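Local coordinates for protein apical membrane antigen AMA1 (Toxoplasma gondii ME49, PDB 4YIV) that helps the parasite invade host cells as an essential microneme protein of the moving junction, a ring between parasite and host plasma membranes, at residues 52-57 with 214-219; 83-88 with 96-101; 234-239 with 323-328; 275-280 with 297-302; 371-376 with 383-388. All blocks are in the same frame, centred on the assembly; numbering follows the deposited sequence.

Contact 1 (52-57 with 214-219); sequences YREPAG and SAYVGE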
# COMPACT_ATOMS: atom_id res chain seq x y z
N TYR A 52 -2.47 -18.61 13.16
CA TYR A 52 -2.47 -18.18 11.75
C TYR A 52 -1.80 -16.83 11.59
O TYR A 52 -1.96 -15.91 12.41
CB TYR A 52 -3.89 -18.11 11.18
CG TYR A 52 -4.58 -19.45 11.06
CD1 TYR A 52 -4.32 -20.28 9.99
CD2 TYR A 52 -5.49 -19.87 12.01
CE1 TYR A 52 -4.93 -21.50 9.88
CE2 TYR A 52 -6.13 -21.08 11.90
CZ TYR A 52 -5.84 -21.90 10.83
OH TYR A 52 -6.46 -23.11 10.70
N ARG A 53 -1.04 -16.70 10.52
CA ARG A 53 -0.44 -15.44 10.22
C ARG A 53 -1.53 -14.42 9.76
O ARG A 53 -2.43 -14.74 8.95
CB ARG A 53 0.64 -15.59 9.14
CG ARG A 53 1.73 -16.63 9.45
CD ARG A 53 2.94 -16.45 8.51
NE ARG A 53 3.68 -15.26 8.90
CZ ARG A 53 4.66 -14.73 8.17
NH1 ARG A 53 5.03 -15.32 7.05
NH2 ARG A 53 5.28 -13.65 8.58
N GLU A 54 -1.41 -13.20 10.26
CA GLU A 54 -2.46 -12.19 10.14
C GLU A 54 -1.89 -10.90 9.57
O GLU A 54 -0.89 -10.38 10.09
CB GLU A 54 -3.09 -11.92 11.52
CG GLU A 54 -4.29 -10.95 11.48
CD GLU A 54 -4.65 -10.39 12.85
OE1 GLU A 54 -3.75 -10.10 13.66
OE2 GLU A 54 -5.86 -10.27 13.13
N PRO A 55 -2.50 -10.38 8.50
CA PRO A 55 -2.04 -9.05 8.09
C PRO A 55 -2.27 -8.00 9.17
O PRO A 55 -3.27 -8.08 9.88
CB PRO A 55 -2.90 -8.76 6.85
CG PRO A 55 -3.28 -10.14 6.32
CD PRO A 55 -3.52 -10.92 7.57
N ALA A 56 -1.37 -7.03 9.26
CA ALA A 56 -1.29 -6.14 10.42
C ALA A 56 -0.99 -4.69 10.12
O ALA A 56 -0.98 -3.84 11.04
CB ALA A 56 -0.21 -6.67 11.37
N GLY A 57 -0.65 -4.40 8.88
CA GLY A 57 -0.13 -3.09 8.52
C GLY A 57 -1.20 -2.02 8.71
O GLY A 57 -2.39 -2.29 8.54
N SER A 214 -4.84 -4.32 5.72
CA SER A 214 -5.15 -5.15 6.87
C SER A 214 -6.34 -4.53 7.61
O SER A 214 -6.64 -3.34 7.46
CB SER A 214 -3.94 -5.29 7.81
OG SER A 214 -3.94 -4.33 8.82
N ALA A 215 -7.00 -5.33 8.44
CA ALA A 215 -8.10 -4.81 9.25
C ALA A 215 -7.63 -3.75 10.20
O ALA A 215 -8.45 -2.94 10.66
CB ALA A 215 -8.78 -5.90 10.04
N TYR A 216 -6.33 -3.73 10.50
CA TYR A 216 -5.84 -2.81 11.53
C TYR A 216 -5.69 -1.37 11.02
O TYR A 216 -5.45 -0.43 11.81
CB TYR A 216 -4.52 -3.36 12.13
CG TYR A 216 -4.84 -4.67 12.82
CD1 TYR A 216 -5.28 -4.67 14.14
CD2 TYR A 216 -4.84 -5.87 12.11
CE1 TYR A 216 -5.68 -5.84 14.76
CE2 TYR A 216 -5.24 -7.05 12.73
CZ TYR A 216 -5.65 -7.02 14.07
OH TYR A 216 -6.07 -8.17 14.72
N VAL A 217 -5.84 -1.16 9.71
CA VAL A 217 -6.06 0.20 9.18
C VAL A 217 -7.29 0.82 9.89
O VAL A 217 -7.44 2.03 10.01
CB VAL A 217 -6.26 0.19 7.68
CG1 VAL A 217 -6.55 1.61 7.14
CG2 VAL A 217 -5.02 -0.39 6.94
N GLY A 218 -8.21 -0.05 10.30
CA GLY A 218 -9.46 0.37 10.87
C GLY A 218 -9.47 0.60 12.37
O GLY A 218 -10.49 1.02 12.90
N GLU A 219 -8.37 0.29 13.06
CA GLU A 219 -8.33 0.46 14.53
C GLU A 219 -8.48 1.94 14.93
O GLU A 219 -9.22 2.29 15.85
CB GLU A 219 -7.01 -0.11 15.11
CG GLU A 219 -6.93 -0.03 16.67
CD GLU A 219 -5.80 -0.88 17.27
OE1 GLU A 219 -5.70 -0.94 18.51
OE2 GLU A 219 -5.03 -1.50 16.52
O HOH W 1 -6.00 -8.15 8.86
O HOH W 2 -2.66 -2.35 5.58

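Contact 2 (83-88 with 96-101); sequences DVPTEK and PLPGGF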
# COMPACT_ATOMS: atom_id res chain seq x y z
N ASP A 83 -16.27 -14.78 -4.50
CA ASP A 83 -16.45 -15.61 -3.32
C ASP A 83 -15.50 -16.81 -3.24
O ASP A 83 -15.21 -17.45 -4.28
CB ASP A 83 -17.89 -16.17 -3.30
CG ASP A 83 -18.90 -15.20 -2.71
OD1 ASP A 83 -18.53 -14.10 -2.25
OD2 ASP A 83 -20.10 -15.55 -2.68
N VAL A 84 -15.04 -17.14 -2.03
CA VAL A 84 -14.46 -18.47 -1.80
C VAL A 84 -15.50 -19.52 -2.22
O VAL A 84 -16.70 -19.33 -2.06
CB VAL A 84 -14.05 -18.70 -0.32
CG1 VAL A 84 -12.93 -17.70 0.05
CG2 VAL A 84 -15.23 -18.56 0.62
N PRO A 85 -15.02 -20.63 -2.78
CA PRO A 85 -15.93 -21.64 -3.34
C PRO A 85 -16.60 -22.44 -2.28
O PRO A 85 -16.04 -22.66 -1.19
CB PRO A 85 -14.99 -22.52 -4.17
CG PRO A 85 -13.69 -22.47 -3.46
CD PRO A 85 -13.60 -21.00 -2.97
N THR A 86 -17.80 -22.90 -2.58
CA THR A 86 -18.49 -23.85 -1.71
C THR A 86 -17.95 -25.24 -2.00
O THR A 86 -17.32 -25.43 -3.04
CB THR A 86 -19.99 -23.86 -1.97
OG1 THR A 86 -20.21 -24.36 -3.30
CG2 THR A 86 -20.57 -22.43 -1.85
N GLU A 87 -18.23 -26.21 -1.14
CA GLU A 87 -17.82 -27.59 -1.42
C GLU A 87 -18.37 -28.07 -2.76
O GLU A 87 -17.65 -28.69 -3.55
CB GLU A 87 -18.27 -28.52 -0.30
CG GLU A 87 -17.85 -29.96 -0.53
CD GLU A 87 -16.37 -30.07 -0.90
OE1 GLU A 87 -16.06 -30.50 -2.05
OE2 GLU A 87 -15.52 -29.69 -0.05
N LYS A 88 -19.62 -27.73 -3.05
CA LYS A 88 -20.25 -28.20 -4.27
C LYS A 88 -19.61 -27.58 -5.52
O LYS A 88 -19.45 -28.25 -6.53
CB LYS A 88 -21.76 -27.90 -4.25
CG LYS A 88 -22.45 -28.24 -5.57
CD LYS A 88 -23.95 -28.47 -5.38
CE LYS A 88 -24.63 -28.72 -6.74
NZ LYS A 88 -26.12 -28.81 -6.62
N PRO A 96 -7.76 -26.80 -9.68
CA PRO A 96 -7.64 -26.21 -8.35
C PRO A 96 -8.97 -25.62 -7.87
O PRO A 96 -9.97 -25.60 -8.62
CB PRO A 96 -6.59 -25.10 -8.56
CG PRO A 96 -6.90 -24.58 -9.91
CD PRO A 96 -7.31 -25.84 -10.72
N LEU A 97 -8.99 -25.18 -6.63
CA LEU A 97 -10.14 -24.46 -6.09
C LEU A 97 -10.56 -23.38 -7.06
O LEU A 97 -9.71 -22.65 -7.59
CB LEU A 97 -9.79 -23.84 -4.73
CG LEU A 97 -9.55 -24.85 -3.61
CD1 LEU A 97 -8.71 -24.19 -2.52
CD2 LEU A 97 -10.87 -25.36 -3.05
N PRO A 98 -11.86 -23.30 -7.35
CA PRO A 98 -12.32 -22.18 -8.16
C PRO A 98 -12.60 -20.95 -7.26
O PRO A 98 -12.24 -20.94 -6.07
CB PRO A 98 -13.60 -22.73 -8.81
CG PRO A 98 -14.16 -23.65 -7.73
CD PRO A 98 -12.96 -24.20 -6.97
N GLY A 99 -13.23 -19.93 -7.82
CA GLY A 99 -13.67 -18.79 -7.03
C GLY A 99 -12.52 -17.85 -6.67
O GLY A 99 -11.49 -17.81 -7.36
N GLY A 100 -12.69 -17.09 -5.59
CA GLY A 100 -11.67 -16.14 -5.17
C GLY A 100 -11.49 -16.14 -3.67
O GLY A 100 -11.55 -17.20 -3.01
N PHE A 101 -11.25 -14.95 -3.13
CA PHE A 101 -10.81 -14.80 -1.75
C PHE A 101 -11.90 -14.23 -0.86
O PHE A 101 -11.74 -14.23 0.36
CB PHE A 101 -9.60 -13.87 -1.67
CG PHE A 101 -8.29 -14.46 -2.13
CD1 PHE A 101 -8.20 -15.69 -2.77
CD2 PHE A 101 -7.13 -13.76 -1.91
CE1 PHE A 101 -6.96 -16.18 -3.16
CE2 PHE A 101 -5.92 -14.22 -2.31
CZ PHE A 101 -5.83 -15.46 -2.93

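Contact 3 (234-239 with 323-328); sequences RGYRFG and LVSDSA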
# COMPACT_ATOMS: atom_id res chain seq x y z
N ARG A 234 4.30 14.91 -6.67
CA ARG A 234 4.76 15.47 -7.93
C ARG A 234 5.76 16.58 -7.67
O ARG A 234 5.56 17.35 -6.74
CB ARG A 234 3.56 16.01 -8.74
CG ARG A 234 3.92 16.51 -10.12
CD ARG A 234 2.69 16.79 -10.97
NE ARG A 234 1.83 17.80 -10.35
CZ ARG A 234 1.84 19.10 -10.64
NH1 ARG A 234 2.66 19.59 -11.57
NH2 ARG A 234 1.02 19.92 -9.99
N GLY A 235 6.82 16.64 -8.47
CA GLY A 235 7.73 17.78 -8.48
C GLY A 235 8.85 17.77 -7.45
O GLY A 235 9.53 18.77 -7.23
N TYR A 236 9.06 16.62 -6.82
CA TYR A 236 10.10 16.50 -5.81
C TYR A 236 10.70 15.10 -5.88
O TYR A 236 9.98 14.15 -6.19
CB TYR A 236 9.56 16.75 -4.41
CG TYR A 236 9.12 18.18 -4.12
CD1 TYR A 236 10.01 19.12 -3.60
CD2 TYR A 236 7.80 18.57 -4.33
CE1 TYR A 236 9.58 20.43 -3.32
CE2 TYR A 236 7.38 19.86 -4.05
CZ TYR A 236 8.27 20.79 -3.55
OH TYR A 236 7.83 22.07 -3.28
N ARG A 237 12.01 15.00 -5.62
CA ARG A 237 12.73 13.74 -5.38
C ARG A 237 12.90 13.49 -3.91
O ARG A 237 13.32 14.40 -3.17
CB ARG A 237 14.11 13.75 -6.01
CG ARG A 237 14.14 14.00 -7.47
CD ARG A 237 15.60 14.05 -7.95
NE ARG A 237 15.70 14.28 -9.39
CZ ARG A 237 16.81 14.13 -10.09
NH1 ARG A 237 16.79 14.37 -11.38
NH2 ARG A 237 17.93 13.72 -9.49
N PHE A 238 12.60 12.27 -3.47
CA PHE A 238 12.88 11.87 -2.12
C PHE A 238 14.38 11.99 -1.89
O PHE A 238 15.17 11.76 -2.80
CB PHE A 238 12.44 10.42 -1.85
CG PHE A 238 10.97 10.22 -1.68
CD1 PHE A 238 10.17 11.17 -1.07
CD2 PHE A 238 10.38 9.03 -2.10
CE1 PHE A 238 8.82 10.94 -0.88
CE2 PHE A 238 9.01 8.80 -1.92
CZ PHE A 238 8.24 9.74 -1.31
N GLY A 239 14.76 12.33 -0.66
CA GLY A 239 16.16 12.42 -0.31
C GLY A 239 16.42 12.24 1.17
O GLY A 239 15.49 12.13 1.98
N LEU A 323 13.50 16.61 0.77
CA LEU A 323 13.10 16.58 -0.62
C LEU A 323 13.98 17.47 -1.43
O LEU A 323 14.47 18.49 -0.95
CB LEU A 323 11.65 17.05 -0.79
CG LEU A 323 10.55 16.33 -0.03
CD1 LEU A 323 9.21 17.06 -0.19
CD2 LEU A 323 10.48 14.90 -0.52
N VAL A 324 14.14 17.10 -2.69
CA VAL A 324 14.87 17.90 -3.65
C VAL A 324 13.89 18.27 -4.74
O VAL A 324 13.24 17.39 -5.30
CB VAL A 324 16.09 17.13 -4.21
CG1 VAL A 324 16.67 17.80 -5.47
CG2 VAL A 324 17.14 16.96 -3.13
N SER A 325 13.78 19.56 -5.05
CA SER A 325 12.89 20.04 -6.11
C SER A 325 13.32 19.55 -7.48
O SER A 325 14.50 19.59 -7.82
CB SER A 325 12.83 21.57 -6.12
OG SER A 325 12.78 22.05 -4.80
N ASP A 326 12.36 19.14 -8.29
CA ASP A 326 12.62 18.70 -9.65
C ASP A 326 11.28 18.60 -10.35
O ASP A 326 10.53 17.67 -10.11
CB ASP A 326 13.35 17.36 -9.68
CG ASP A 326 13.55 16.82 -11.09
OD1 ASP A 326 13.16 17.51 -12.07
OD2 ASP A 326 14.09 15.69 -11.25
N SER A 327 10.99 19.56 -11.21
CA SER A 327 9.66 19.66 -11.79
C SER A 327 9.28 18.44 -12.63
O SER A 327 8.10 18.16 -12.83
CB SER A 327 9.57 20.96 -12.62
OG SER A 327 10.47 20.91 -13.73
N ALA A 328 10.28 17.70 -13.10
CA ALA A 328 10.07 16.56 -13.98
C ALA A 328 9.94 15.23 -13.19
O ALA A 328 9.62 14.20 -13.76
CB ALA A 328 11.19 16.45 -14.97

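Contact 4 (275-280 with 297-302); sequences GVASDQ and GRNYGF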
# COMPACT_ATOMS: atom_id res chain seq x y z
N GLY A 275 13.11 -6.00 -3.12
CA GLY A 275 13.55 -5.46 -1.86
C GLY A 275 12.42 -4.79 -1.02
O GLY A 275 12.63 -4.39 0.12
N VAL A 276 11.23 -4.69 -1.58
CA VAL A 276 10.07 -4.10 -0.88
C VAL A 276 9.78 -4.85 0.43
O VAL A 276 9.93 -6.06 0.50
CB VAL A 276 8.79 -4.10 -1.77
CG1 VAL A 276 8.39 -5.53 -2.05
CG2 VAL A 276 7.60 -3.38 -1.12
N ALA A 277 9.34 -4.13 1.46
CA ALA A 277 8.95 -4.78 2.71
C ALA A 277 7.97 -5.89 2.46
O ALA A 277 6.92 -5.69 1.86
CB ALA A 277 8.33 -3.78 3.66
N SER A 278 8.32 -7.10 2.90
CA SER A 278 7.48 -8.25 2.68
C SER A 278 7.72 -9.28 3.76
O SER A 278 8.84 -9.48 4.25
CB SER A 278 7.70 -8.85 1.30
OG SER A 278 6.92 -10.03 1.18
N ASP A 279 6.64 -9.93 4.16
CA ASP A 279 6.66 -10.82 5.32
C ASP A 279 6.58 -12.31 4.89
O ASP A 279 6.28 -13.17 5.71
CB ASP A 279 5.49 -10.49 6.26
CG ASP A 279 5.57 -9.06 6.84
OD1 ASP A 279 6.65 -8.42 6.73
OD2 ASP A 279 4.55 -8.58 7.43
N GLN A 280 6.80 -12.58 3.61
CA GLN A 280 6.54 -13.92 3.05
C GLN A 280 7.82 -14.79 3.14
O GLN A 280 8.91 -14.28 2.93
CB GLN A 280 6.07 -13.82 1.61
CG GLN A 280 5.84 -15.18 0.94
CD GLN A 280 4.40 -15.71 1.00
OE1 GLN A 280 3.49 -15.09 1.58
NE2 GLN A 280 4.19 -16.89 0.39
N GLY A 297 12.27 -1.82 4.14
CA GLY A 297 12.43 -2.31 2.79
C GLY A 297 12.61 -1.23 1.75
O GLY A 297 12.54 -0.04 2.08
N ARG A 298 12.90 -1.63 0.52
CA ARG A 298 13.15 -0.71 -0.58
C ARG A 298 11.78 -0.31 -1.09
O ARG A 298 11.35 -0.74 -2.12
CB ARG A 298 13.93 -1.43 -1.67
CG ARG A 298 14.47 -0.54 -2.75
CD ARG A 298 15.14 -1.30 -3.89
NE ARG A 298 16.28 -2.08 -3.47
CZ ARG A 298 16.44 -3.38 -3.69
NH1 ARG A 298 15.54 -4.07 -4.35
NH2 ARG A 298 17.52 -3.97 -3.27
N ASN A 299 11.14 0.53 -0.31
CA ASN A 299 9.75 0.96 -0.49
C ASN A 299 9.56 2.28 -1.23
O ASN A 299 8.42 2.66 -1.53
CB ASN A 299 9.08 1.14 0.86
CG ASN A 299 9.11 -0.09 1.71
OD1 ASN A 299 9.14 -1.21 1.20
ND2 ASN A 299 9.07 0.10 3.01
N TYR A 300 10.67 2.95 -1.54
CA TYR A 300 10.65 4.37 -1.91
C TYR A 300 11.32 4.56 -3.23
O TYR A 300 12.33 3.92 -3.55
CB TYR A 300 11.37 5.20 -0.83
CG TYR A 300 10.90 4.89 0.54
CD1 TYR A 300 9.70 5.41 1.00
CD2 TYR A 300 11.61 4.05 1.37
CE1 TYR A 300 9.22 5.12 2.20
CE2 TYR A 300 11.14 3.75 2.62
CZ TYR A 300 9.94 4.30 3.03
OH TYR A 300 9.43 4.02 4.25
N GLY A 301 10.76 5.45 -4.05
CA GLY A 301 11.41 5.71 -5.30
C GLY A 301 10.93 6.95 -5.99
O GLY A 301 9.95 7.59 -5.56
N PHE A 302 11.65 7.32 -7.04
CA PHE A 302 11.15 8.35 -7.95
C PHE A 302 11.54 8.18 -9.38
O PHE A 302 12.60 7.65 -9.73
CB PHE A 302 11.55 9.76 -7.49
CG PHE A 302 13.04 9.98 -7.28
CD1 PHE A 302 13.88 10.34 -8.35
CD2 PHE A 302 13.61 9.83 -6.01
CE1 PHE A 302 15.25 10.57 -8.13
CE2 PHE A 302 14.96 10.07 -5.79
CZ PHE A 302 15.78 10.44 -6.85

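Contact 5 (371-376 with 383-388); sequences DSFGAC and RQKTSC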
# COMPACT_ATOMS: atom_id res chain seq x y z
N ASP A 371 15.99 33.16 0.62
CA ASP A 371 17.03 32.33 0.00
C ASP A 371 18.11 31.96 1.04
O ASP A 371 18.91 32.81 1.43
CB ASP A 371 17.66 33.04 -1.21
CG ASP A 371 16.78 33.00 -2.46
OD1 ASP A 371 15.54 32.92 -2.33
OD2 ASP A 371 17.34 33.07 -3.58
N SER A 372 18.12 30.70 1.47
CA SER A 372 19.05 30.21 2.49
C SER A 372 20.10 29.28 1.87
O SER A 372 19.74 28.29 1.23
CB SER A 372 18.29 29.46 3.59
OG SER A 372 17.14 30.18 4.00
N PHE A 373 21.38 29.60 2.07
CA PHE A 373 22.46 28.73 1.63
C PHE A 373 23.10 28.09 2.85
O PHE A 373 23.06 28.65 3.95
CB PHE A 373 23.51 29.48 0.82
CG PHE A 373 23.00 29.98 -0.51
CD1 PHE A 373 22.25 31.14 -0.59
CD2 PHE A 373 23.30 29.30 -1.68
CE1 PHE A 373 21.79 31.61 -1.81
CE2 PHE A 373 22.85 29.77 -2.91
CZ PHE A 373 22.09 30.93 -2.97
N GLY A 374 23.68 26.90 2.66
CA GLY A 374 24.27 26.14 3.74
C GLY A 374 25.75 25.87 3.49
O GLY A 374 26.25 26.12 2.38
N ALA A 375 26.42 25.35 4.51
CA ALA A 375 27.87 25.13 4.47
C ALA A 375 28.25 24.24 3.30
O ALA A 375 27.50 23.34 2.92
CB ALA A 375 28.36 24.54 5.76
N CYS A 376 29.42 24.48 2.72
CA CYS A 376 29.81 23.76 1.52
C CYS A 376 30.13 22.32 1.87
O CYS A 376 30.86 22.05 2.82
CB CYS A 376 31.00 24.41 0.84
SG CYS A 376 31.54 23.51 -0.63
N ARG A 383 26.45 22.92 -2.33
CA ARG A 383 25.83 23.47 -1.12
C ARG A 383 24.31 23.52 -1.23
O ARG A 383 23.75 23.69 -2.31
CB ARG A 383 26.37 24.88 -0.84
CG ARG A 383 26.44 25.72 -2.10
CD ARG A 383 27.19 27.02 -1.91
NE ARG A 383 27.08 27.82 -3.12
CZ ARG A 383 27.62 27.49 -4.29
NH1 ARG A 383 28.36 26.39 -4.44
NH2 ARG A 383 27.44 28.29 -5.33
N GLN A 384 23.64 23.37 -0.09
CA GLN A 384 22.19 23.44 -0.07
C GLN A 384 21.72 24.83 -0.43
O GLN A 384 22.35 25.83 -0.09
CB GLN A 384 21.65 23.05 1.31
CG GLN A 384 20.14 23.19 1.48
CD GLN A 384 19.35 22.09 0.78
OE1 GLN A 384 19.91 21.07 0.36
NE2 GLN A 384 18.04 22.30 0.64
N LYS A 385 20.60 24.88 -1.15
CA LYS A 385 19.90 26.12 -1.44
C LYS A 385 18.42 25.91 -1.19
O LYS A 385 17.75 25.19 -1.93
CB LYS A 385 20.15 26.56 -2.89
CG LYS A 385 19.60 27.95 -3.19
CD LYS A 385 19.74 28.32 -4.66
CE LYS A 385 18.97 29.61 -4.96
NZ LYS A 385 18.63 29.72 -6.40
N THR A 386 17.92 26.52 -0.13
CA THR A 386 16.52 26.41 0.25
C THR A 386 15.82 27.75 0.11
O THR A 386 16.05 28.67 0.90
CB THR A 386 16.40 25.94 1.69
OG1 THR A 386 17.28 24.83 1.91
CG2 THR A 386 14.98 25.53 1.99
N SER A 387 14.96 27.85 -0.90
CA SER A 387 14.27 29.11 -1.19
C SER A 387 12.77 28.92 -1.41
O SER A 387 12.20 27.87 -1.10
CB SER A 387 14.90 29.73 -2.42
OG SER A 387 14.73 28.89 -3.54
N CYS A 388 12.13 29.96 -1.94
CA CYS A 388 10.72 29.91 -2.30
C CYS A 388 10.55 30.39 -3.73
O CYS A 388 11.11 31.41 -4.11
CB CYS A 388 9.89 30.76 -1.35
SG CYS A 388 8.12 30.74 -1.71

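Contact 1 (52-57 with 214-219)
Tyr216 brings the edge of its ring against Glu54 and Pro55, its OH donating to Glu54 OE2 at 2.6 Å. The tyrosine belongs to a short 3-10 turn following strand 210-213 of the first PAN-type domain, and this turn packs on the chain as it leaves strand 50-54. Glu54 CG is anti to the backbone N (chi1 -176°), and the extended chain beyond it lets the carboxylate reach the hydroxyl. The two side chains cross at about a right angle, and OE2 is met on its syn side, somewhat out of the carboxylate plane. Burial of this acid is paid for by further partners: Lys45 and Gln43 at OE1, and the Arg156 backbone N at OE2. Closer to the ring's root, CD2 of Tyr216 lies 3.5 Å from Pro55 O. Two waters bridge the backbones, one between Pro55 O and Ala215 N, the other between Gly57 O and Ser214 N, its bond to the carbonyl weak. Ser214 ties the two segments together: its OG donates to Gly57 O at 2.6 Å and, in an ST turn, accepts from the backbone N of Tyr216 at 3.0 Å.

Contact 2 (83-88 with 96-101)
Asp83 and Gly100 are joined by the one hydrogen bond of this contact, from Gly100 N to Asp83 O at 2.9 Å. It is nearly straight at the hydrogen (172°), although the donor stands above the carbonyl plane. The same oxygen has Gly99 CA 3.4 Å away, a close approach of bare glycine backbone at a residue with positive phi. One residue on, the roles reverse: Val84 CA makes a C-H contact to Gly100 O at 3.4 Å, and Val84 CG1 touches that oxygen as well. Pro85 supplies the apolar part. Its CB meets Pro98 CG at 3.8 Å, its CG reaches Leu97 CD2 at 4.1 Å, and its CG also rests 3.4 Å from Pro98 O, so the ring packs against Leu97 and Pro98.

A second shell holds both segments in place. The side chain of Asp83 leaves the backbone pointing away from 96-101, and OD1 is taken by Arg112 in a salt bridge and by Asn102. Gln70 NE2 binds both Leu97 O and Gly99 O, holding the backbone on each side of Pro98. Leu97 and Pro98 also pack on Tyr90 of the helix. The whole arrangement closes the base of the excursion formed by helix 87-93: Thr86 is its N-cap, and beyond it the chain returns past Pro85 before running on toward strand 116-117.

Contact 3 (234-239 with 323-328)
Gly235, Arg237, Val324 and Asp326 carry the backbone bonds of this antiparallel pair. Arg237 and Val324 form a hydrogen-bonded pair, with Arg237 N to Val324 O at 2.7 Å and Val324 N to Arg237 O at 2.9 Å. A further bond runs from Asp326 N to Gly235 O at 3.0 Å, but there the donor stands above the carbonyl plane, close to where both segments turn a corner. Between these bonds, CA-H contacts run from Tyr236 to Val324 O and from Leu323 to Arg237 O.

The charged interaction lies on the face that also bears Val324. Arg237 grips Asp326 side-on, with NE (2.8 Å) and NH1 (3.0 Å) both on OD2, which sits at the edge of the guanidinium near its plane; the two planar groups are turned 51° apart. The extended Arg237 chain sets NE beside Asp326, whose CG is anti to its backbone N (chi1 176°). Asp326 OD1 accepts from Ala328 N at 3.1 Å in an Asx turn, so the acid that holds the arginine also binds the backbone two residues on.

These strands, 236-242 and 322-326, belong to a three-stranded antiparallel sheet of the second PAN-type domain, with 236-242 in the middle.

Apolar contacts fill the face of Tyr236 and Phe238. Leu323 divides between the two rings: CD1 lies over a face of Tyr236, while Leu323 CD2 comes to the edge of the Phe238 ring, 3.8 Å from Phe238 CD1. Tyr236 OH bonds to Ile393 O and Ser325 OG takes the backbone N of Ser395, joining this sheet to strand 392-397.

Contact 4 (275-280 with 297-302)
An inverse gamma turn centred on Arg298, at the entrance to strand 300-305 of the second PAN-type domain, meets the loop that follows helix 263-272 at Gly275 to Ala277. In this engineered protein the chain between the two segments includes the linker that replaces the DII loop, so the contact lies at the root of that deletion. Arg298 N donates to Gly275 O at 2.8 Å, approaching from well above the carbonyl plane, and Gly297 CA comes within 3.4 Å of the same oxygen. Asn299 makes the second bond with its side chain. Its CG lies anti to the carbonyl carbon (chi1 -57°), and OD1 accepts from Ala277 N at 2.9 Å; the bond is almost perfectly straight (179°) and lies in the amide carbonyl plane. Val276 CG2 at 3.5 Å and Ala277 CB at 3.6 Å also touch this oxygen.

The Arg298 chain bends at chi3, and one face of its guanidinium lies over Gly275 CA, with NH1 3.5 Å from that carbon. NH1 also comes 3.3 Å from Gly275 N. These are two donors and do not bond to each other; both are held by Asn273 OD1, and NH1 has a salt bridge to Asp274 besides. One backbone-to-backbone bond and one from backbone to Asn299 thus join the segments, with the arginine charge probably balanced by Asp274, next to the glycine it covers.

Contact 5 (371-376 with 383-388)
Lys385 lays its aliphatic chain alongside Phe373, the two pointing the same way, with CG over the ring face 4.1 Å from its centroid. CG is anti to the backbone N (chi1 -172°) and the lysine is extended beyond it, so CD and CE follow past the CE2 and CZ atoms of the ring. This CH-pi contact packs the lysine on the exposed ring.

Under it the backbones are firmly paired. Ser372 N reaches Thr386 O at 3.0 Å and Thr386 N returns to Ser372 O at 2.9 Å, making a hydrogen-bonded pair, while Phe373 and Lys385 form the next, non-hydrogen-bonded one. The strands 372-373 and 384-389 are a beta hairpin, and with 392-397 they make a small antiparallel sheet in the C-terminal, cysteine-rich part of the ectodomain. A disulfide from Cys388 to Cys364 ties the second strand to the chain before the hairpin. Within its own strand, Gln384 NE2 donates to Thr386 OG1 at 2.9 Å, and buried Gln384 gains Ser395 OG and the Cys246 backbone N as further partners.

Toward Cys376 the contact slackens. Gly374 N to Gln384 O stretches to 3.2 Å and is bent (143°), and past it Arg383 CB touches Gly374 O at 3.5 Å. At the other end Asp371 OD1 touches Ser387 CB at 3.3 Å, while Asp371 OD2 and Lys385 NZ stay 4.6 Å apart, opposite charges at the surface without a salt bridge.

Contacts 1 and 2 belong to the first PAN-type domain, with contact 2 nested along the chain inside the loop that contact 1 closes; their centres are 23 Å apart. Contacts 3 and 4 share the second such domain, contact 4 nested within contact 3, and they touch where Phe302 packs on Arg237 and Phe238. Contact 5 follows last along the chain, its centre 16 Å from that of contact 3 and about 60 Å from that of contact 2, so the set spans an elongated ectodomain. One point where contacts 1 and 4 touch, across the two PAN-type domains, is a probable hydrogen bond from Arg53 NH1 to Asp279 O, close to the engineered loop deletion.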